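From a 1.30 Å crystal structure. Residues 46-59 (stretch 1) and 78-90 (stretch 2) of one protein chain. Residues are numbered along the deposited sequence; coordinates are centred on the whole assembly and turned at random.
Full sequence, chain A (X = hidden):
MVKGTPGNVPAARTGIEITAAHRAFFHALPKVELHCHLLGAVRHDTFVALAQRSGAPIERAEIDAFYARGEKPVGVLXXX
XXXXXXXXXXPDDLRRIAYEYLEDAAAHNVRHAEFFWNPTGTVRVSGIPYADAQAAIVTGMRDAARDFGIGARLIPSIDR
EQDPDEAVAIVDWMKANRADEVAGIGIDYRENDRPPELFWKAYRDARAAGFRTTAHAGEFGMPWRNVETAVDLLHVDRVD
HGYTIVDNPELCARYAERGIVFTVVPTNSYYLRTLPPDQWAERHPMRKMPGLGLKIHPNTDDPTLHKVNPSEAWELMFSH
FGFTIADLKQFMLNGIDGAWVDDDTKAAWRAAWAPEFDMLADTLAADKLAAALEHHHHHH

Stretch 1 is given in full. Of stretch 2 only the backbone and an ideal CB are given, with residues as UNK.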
# COMPACT_ATOMS: atom_id res chain seq x y z
N THR A 46 16.39 -0.26 -12.01
CA THR A 46 17.03 -0.97 -10.91
C THR A 46 16.81 -2.48 -11.04
O THR A 46 17.70 -3.28 -10.75
CB THR A 46 16.56 -0.44 -9.55
OG1 THR A 46 16.95 0.93 -9.44
CG2 THR A 46 17.18 -1.23 -8.41
N PHE A 47 15.61 -2.85 -11.51
CA PHE A 47 15.29 -4.25 -11.82
C PHE A 47 16.29 -4.78 -12.85
O PHE A 47 16.83 -5.88 -12.71
CB PHE A 47 13.85 -4.35 -12.33
CG PHE A 47 13.26 -5.73 -12.26
CD1 PHE A 47 13.60 -6.70 -13.20
CD2 PHE A 47 12.32 -6.05 -11.29
CE1 PHE A 47 13.04 -7.98 -13.14
CE2 PHE A 47 11.76 -7.32 -11.23
CZ PHE A 47 12.12 -8.28 -12.16
N VAL A 48 16.55 -3.98 -13.89
CA VAL A 48 17.54 -4.31 -14.91
C VAL A 48 18.94 -4.52 -14.31
O VAL A 48 19.60 -5.52 -14.60
CB VAL A 48 17.58 -3.23 -16.00
CG1 VAL A 48 18.80 -3.39 -16.91
CG2 VAL A 48 16.30 -3.27 -16.81
N ALA A 49 19.37 -3.60 -13.46
CA ALA A 49 20.69 -3.67 -12.85
C ALA A 49 20.84 -4.92 -12.00
O ALA A 49 21.86 -5.61 -12.05
CB ALA A 49 20.96 -2.43 -12.01
N LEU A 50 19.81 -5.21 -11.21
CA LEU A 50 19.81 -6.40 -10.37
C LEU A 50 19.87 -7.69 -11.21
O LEU A 50 20.61 -8.62 -10.89
CB LEU A 50 18.58 -6.42 -9.47
CG LEU A 50 18.55 -5.36 -8.36
CD1 LEU A 50 17.20 -5.37 -7.66
CD2 LEU A 50 19.66 -5.64 -7.37
N ALA A 51 19.10 -7.72 -12.29
CA ALA A 51 19.06 -8.89 -13.17
C ALA A 51 20.42 -9.14 -13.84
O ALA A 51 20.89 -10.28 -13.91
CB ALA A 51 17.98 -8.73 -14.21
N GLN A 52 21.02 -8.07 -14.33
CA GLN A 52 22.29 -8.18 -15.04
C GLN A 52 23.41 -8.63 -14.11
O GLN A 52 24.26 -9.43 -14.50
CB GLN A 52 22.64 -6.85 -15.71
CG GLN A 52 21.69 -6.46 -16.84
CD GLN A 52 21.90 -5.05 -17.33
OE1 GLN A 52 22.46 -4.20 -16.63
NE2 GLN A 52 21.44 -4.78 -18.55
N ARG A 53 23.39 -8.14 -12.88
CA ARG A 53 24.41 -8.53 -11.91
C ARG A 53 24.24 -9.97 -11.41
O ARG A 53 25.22 -10.69 -11.25
CB ARG A 53 24.43 -7.56 -10.73
CG ARG A 53 25.70 -7.65 -9.88
CD ARG A 53 25.52 -7.02 -8.51
NE ARG A 53 24.77 -7.89 -7.61
CZ ARG A 53 23.89 -7.46 -6.71
NH1 ARG A 53 23.25 -8.33 -5.94
NH2 ARG A 53 23.65 -6.16 -6.58
N SER A 54 23.00 -10.38 -11.17
CA SER A 54 22.74 -11.72 -10.64
C SER A 54 22.82 -12.80 -11.70
O SER A 54 22.91 -13.99 -11.37
CB SER A 54 21.36 -11.78 -9.97
OG SER A 54 20.32 -11.53 -10.91
N GLY A 55 22.78 -12.41 -12.96
CA GLY A 55 22.70 -13.37 -14.04
C GLY A 55 21.38 -14.11 -13.97
O GLY A 55 21.31 -15.31 -14.22
N ALA A 56 20.33 -13.38 -13.61
CA ALA A 56 18.99 -13.95 -13.53
C ALA A 56 18.56 -14.42 -14.91
O ALA A 56 18.86 -13.76 -15.91
CB ALA A 56 18.01 -12.92 -13.00
N PRO A 57 17.86 -15.56 -14.97
CA PRO A 57 17.35 -16.12 -16.23
C PRO A 57 16.16 -15.31 -16.73
O PRO A 57 15.08 -15.86 -16.95
CB PRO A 57 16.92 -17.53 -15.84
CG PRO A 57 16.56 -17.41 -14.39
CD PRO A 57 17.52 -16.42 -13.82
N ILE A 58 16.38 -14.01 -16.90
CA ILE A 58 15.36 -13.06 -17.31
C ILE A 58 16.03 -12.04 -18.23
O ILE A 58 16.87 -11.26 -17.77
CB ILE A 58 14.76 -12.31 -16.09
CG1 ILE A 58 14.35 -13.28 -14.98
CG2 ILE A 58 13.58 -11.45 -16.50
CD1 ILE A 58 14.19 -12.63 -13.62
N GLU A 59 15.69 -12.05 -19.51
CA GLU A 59 16.29 -11.11 -20.46
C GLU A 59 15.54 -9.79 -20.48
O GLU A 59 14.45 -9.68 -19.90
CB GLU A 59 16.37 -11.71 -21.87
CG GLU A 59 15.05 -11.81 -22.62
CD GLU A 59 14.17 -12.96 -22.14
OE1 GLU A 59 14.55 -13.65 -21.17
OE2 GLU A 59 13.09 -13.18 -22.74
N UNK A 78 3.81 -12.72 -9.29
CA UNK A 78 4.90 -13.46 -9.92
C UNK A 78 6.18 -12.62 -10.07
O UNK A 78 7.28 -13.16 -10.07
CB UNK A 78 4.45 -13.96 -11.29
N UNK A 79 6.02 -11.30 -10.18
CA UNK A 79 7.19 -10.43 -10.27
C UNK A 79 7.88 -10.37 -8.91
O UNK A 79 9.11 -10.44 -8.84
CB UNK A 79 6.80 -9.03 -10.74
N UNK A 80 7.09 -10.27 -7.85
CA UNK A 80 7.62 -10.30 -6.50
C UNK A 80 8.37 -11.61 -6.27
O UNK A 80 9.46 -11.62 -5.68
CB UNK A 80 6.50 -10.13 -5.47
N UNK A 81 7.79 -12.71 -6.75
CA UNK A 81 8.41 -14.03 -6.61
C UNK A 81 9.75 -14.10 -7.34
O UNK A 81 10.71 -14.68 -6.83
CB UNK A 81 7.47 -15.11 -7.14
N UNK A 82 9.80 -13.53 -8.54
CA UNK A 82 11.05 -13.49 -9.31
C UNK A 82 12.13 -12.66 -8.62
O UNK A 82 13.31 -13.02 -8.65
CB UNK A 82 10.79 -12.93 -10.71
N UNK A 83 11.73 -11.55 -7.99
CA UNK A 83 12.67 -10.74 -7.22
C UNK A 83 13.32 -11.56 -6.10
O UNK A 83 14.55 -11.57 -5.97
CB UNK A 83 11.96 -9.52 -6.63
N UNK A 84 12.50 -12.26 -5.32
CA UNK A 84 13.03 -13.10 -4.24
C UNK A 84 13.95 -14.21 -4.76
O UNK A 84 15.01 -14.46 -4.20
CB UNK A 84 11.88 -13.72 -3.45
N UNK A 85 13.53 -14.89 -5.83
CA UNK A 85 14.25 -16.09 -6.25
C UNK A 85 15.53 -15.80 -7.03
O UNK A 85 16.49 -16.56 -6.93
CB UNK A 85 13.33 -16.96 -7.10
N UNK A 86 15.54 -14.71 -7.80
CA UNK A 86 16.65 -14.48 -8.74
C UNK A 86 17.40 -13.16 -8.60
O UNK A 86 18.59 -13.10 -8.92
CB UNK A 86 16.11 -14.57 -10.17
N UNK A 87 16.73 -12.11 -8.16
CA UNK A 87 17.31 -10.77 -8.27
C UNK A 87 17.92 -10.22 -7.00
O UNK A 87 18.97 -9.57 -7.05
CB UNK A 87 16.23 -9.79 -8.75
N UNK A 88 17.26 -10.43 -5.88
CA UNK A 88 17.71 -9.87 -4.61
C UNK A 88 18.66 -10.88 -3.98
O UNK A 88 18.22 -11.89 -3.40
CB UNK A 88 16.53 -9.55 -3.68
N UNK A 89 19.96 -10.63 -4.11
CA UNK A 89 20.95 -11.63 -3.70
C UNK A 89 21.88 -11.17 -2.58
O UNK A 89 22.68 -11.97 -2.08
CB UNK A 89 21.79 -12.03 -4.91
N UNK A 90 21.79 -9.90 -2.19
CA UNK A 90 22.62 -9.35 -1.12
C UNK A 90 21.76 -8.43 -0.29
O UNK A 90 20.87 -7.78 -0.83
CB UNK A 90 23.84 -8.61 -1.67

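Stretch 2 is helical over 78-87, and its axis runs 35° from that of helix 46-54. Positions 78, 80, 81, 84 and 85 have no atom of stretch 1 within 5.5 Å of the ideal CB, so stretch 1 constrains none of them; the deposited residues are His78, Leu80, Arg81, Asp84 and Arg85.

At position 79 CA-to-CB points sideways, and the ideal CB lies 5.3 Å from Phe47 CE2. A medium aliphatic group would close that gap. The residue is Val79, whose CG1 comes to 3.8 Å from Phe47 CE2.

Position 82 points toward stretch 1, its ideal CB 4.5 Å from Ile58 CD1. The surroundings are apolar, and a small side chain already reaches contact. It is Ala82.

Position 83 points sideways, with the ideal CB 5.1 Å from Phe47 CE2; a branched aliphatic chain could bend back to the ring. Leu83 (chi1 m, chi2 t) does so, placing CG 3.7 Å from Phe47 CE2.

Position 86 points toward the loop: its ideal CB is 3.8 Å from Ala56 CB and 4.3 Å from Pro57 CD. An aromatic or long aliphatic group could pack on the proline. Tyr86 (chi1 m) lays one ring face against it, with Pro57 CG 3.9 Å from the ring centroid and 16° off the normal.

At position 87 the ideal CB is 4.2 Å from Leu50 CB. It points sideways, but Phe47, Leu50, Ala51, Ala56 and Ile58 offer an apolar pocket, suiting leucine, methionine or isoleucine. Leu87 has the largest covered area, 119 Å². Its CD2 sits over the Phe47 ring, 3.4 Å from the centroid and 8° off the normal, while CD1 lies 3.6 Å from Ile58 CD1.

Position 88, the first to leave helical phi/psi, points away, so only a chain that turns back could touch stretch 1. Leu88 does: CD2 is 3.9 Å from Leu50 CD1.

Position 89 points toward Arg53, with NH1 4.1 Å from the ideal CB. A short acceptor, such as serine, threonine or aspartate, would suit. Thr89 (chi1 p) accepts a hydrogen bond from Arg53 NH1 to OG1 at 2.8 Å, near the guanidinium plane.

Position 90 has its ideal CB 4.3 Å from Arg53 NH1, where an acidic group might be expected on charge alone. The residue is Arg90: its CG packs 3.6 Å from Arg53 NH1, and its NE lies over one guanidinium face, 3.8 Å from that NH1, a close pair of like charges.

Stretch 2 78-90: HVLRALDRYLLTR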
# COMPACT_ATOMS: atom_id res chain seq x y z
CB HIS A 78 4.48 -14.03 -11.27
CG HIS A 78 4.15 -12.98 -12.30
ND1 HIS A 78 4.92 -12.78 -13.42
CD2 HIS A 78 3.14 -12.09 -12.36
CE1 HIS A 78 4.39 -11.80 -14.14
NE2 HIS A 78 3.31 -11.36 -13.51
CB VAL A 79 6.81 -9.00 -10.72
CG1 VAL A 79 8.05 -8.12 -10.80
CG2 VAL A 79 6.08 -9.04 -12.05
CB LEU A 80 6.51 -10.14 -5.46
CG LEU A 80 6.15 -8.69 -5.09
CD1 LEU A 80 5.55 -7.94 -6.27
CD2 LEU A 80 5.21 -8.67 -3.89
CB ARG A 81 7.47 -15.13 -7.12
CG ARG A 81 6.16 -15.29 -6.34
CD ARG A 81 6.40 -15.74 -4.91
NE ARG A 81 5.15 -16.06 -4.23
CZ ARG A 81 5.03 -16.21 -2.91
NH1 ARG A 81 6.10 -16.06 -2.13
NH2 ARG A 81 3.85 -16.49 -2.37
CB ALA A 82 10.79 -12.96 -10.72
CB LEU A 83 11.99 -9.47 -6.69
CG LEU A 83 11.90 -8.32 -7.70
CD1 LEU A 83 10.76 -7.38 -7.36
CD2 LEU A 83 13.21 -7.58 -7.71
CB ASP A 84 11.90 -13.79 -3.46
CG ASP A 84 11.24 -12.89 -2.42
OD1 ASP A 84 11.77 -11.82 -2.08
OD2 ASP A 84 10.16 -13.28 -1.93
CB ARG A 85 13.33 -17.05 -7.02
CG ARG A 85 13.96 -18.43 -7.26
CD ARG A 85 12.95 -19.46 -7.75
NE ARG A 85 11.93 -19.75 -6.75
CZ ARG A 85 12.11 -20.55 -5.70
NH1 ARG A 85 13.28 -21.14 -5.49
NH2 ARG A 85 11.11 -20.75 -4.85
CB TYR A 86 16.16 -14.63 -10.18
CG TYR A 86 15.59 -16.00 -10.49
CD1 TYR A 86 16.41 -17.11 -10.50
CD2 TYR A 86 14.24 -16.17 -10.76
CE1 TYR A 86 15.91 -18.37 -10.77
CE2 TYR A 86 13.72 -17.43 -11.03
CZ TYR A 86 14.57 -18.52 -11.04
OH TYR A 86 14.08 -19.78 -11.30
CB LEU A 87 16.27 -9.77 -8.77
CG LEU A 87 16.18 -9.52 -10.27
CD1 LEU A 87 15.56 -10.72 -10.93
CD2 LEU A 87 15.38 -8.25 -10.55
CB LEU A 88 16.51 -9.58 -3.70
CG LEU A 88 15.50 -8.58 -4.29
CD1 LEU A 88 14.21 -8.54 -3.48
CD2 LEU A 88 16.11 -7.18 -4.42
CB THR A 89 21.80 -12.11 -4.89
OG1 THR A 89 22.58 -11.02 -5.40
CG2 THR A 89 20.91 -12.66 -6.01
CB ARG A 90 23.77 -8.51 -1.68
CG ARG A 90 24.66 -9.18 -2.69
CD ARG A 90 25.78 -8.25 -3.10
NE ARG A 90 26.58 -8.76 -4.21
CZ ARG A 90 27.81 -8.35 -4.51
NH1 ARG A 90 28.39 -7.41 -3.78
NH2 ARG A 90 28.46 -8.88 -5.54
O HOH W 1 23.44 -10.82 -7.63
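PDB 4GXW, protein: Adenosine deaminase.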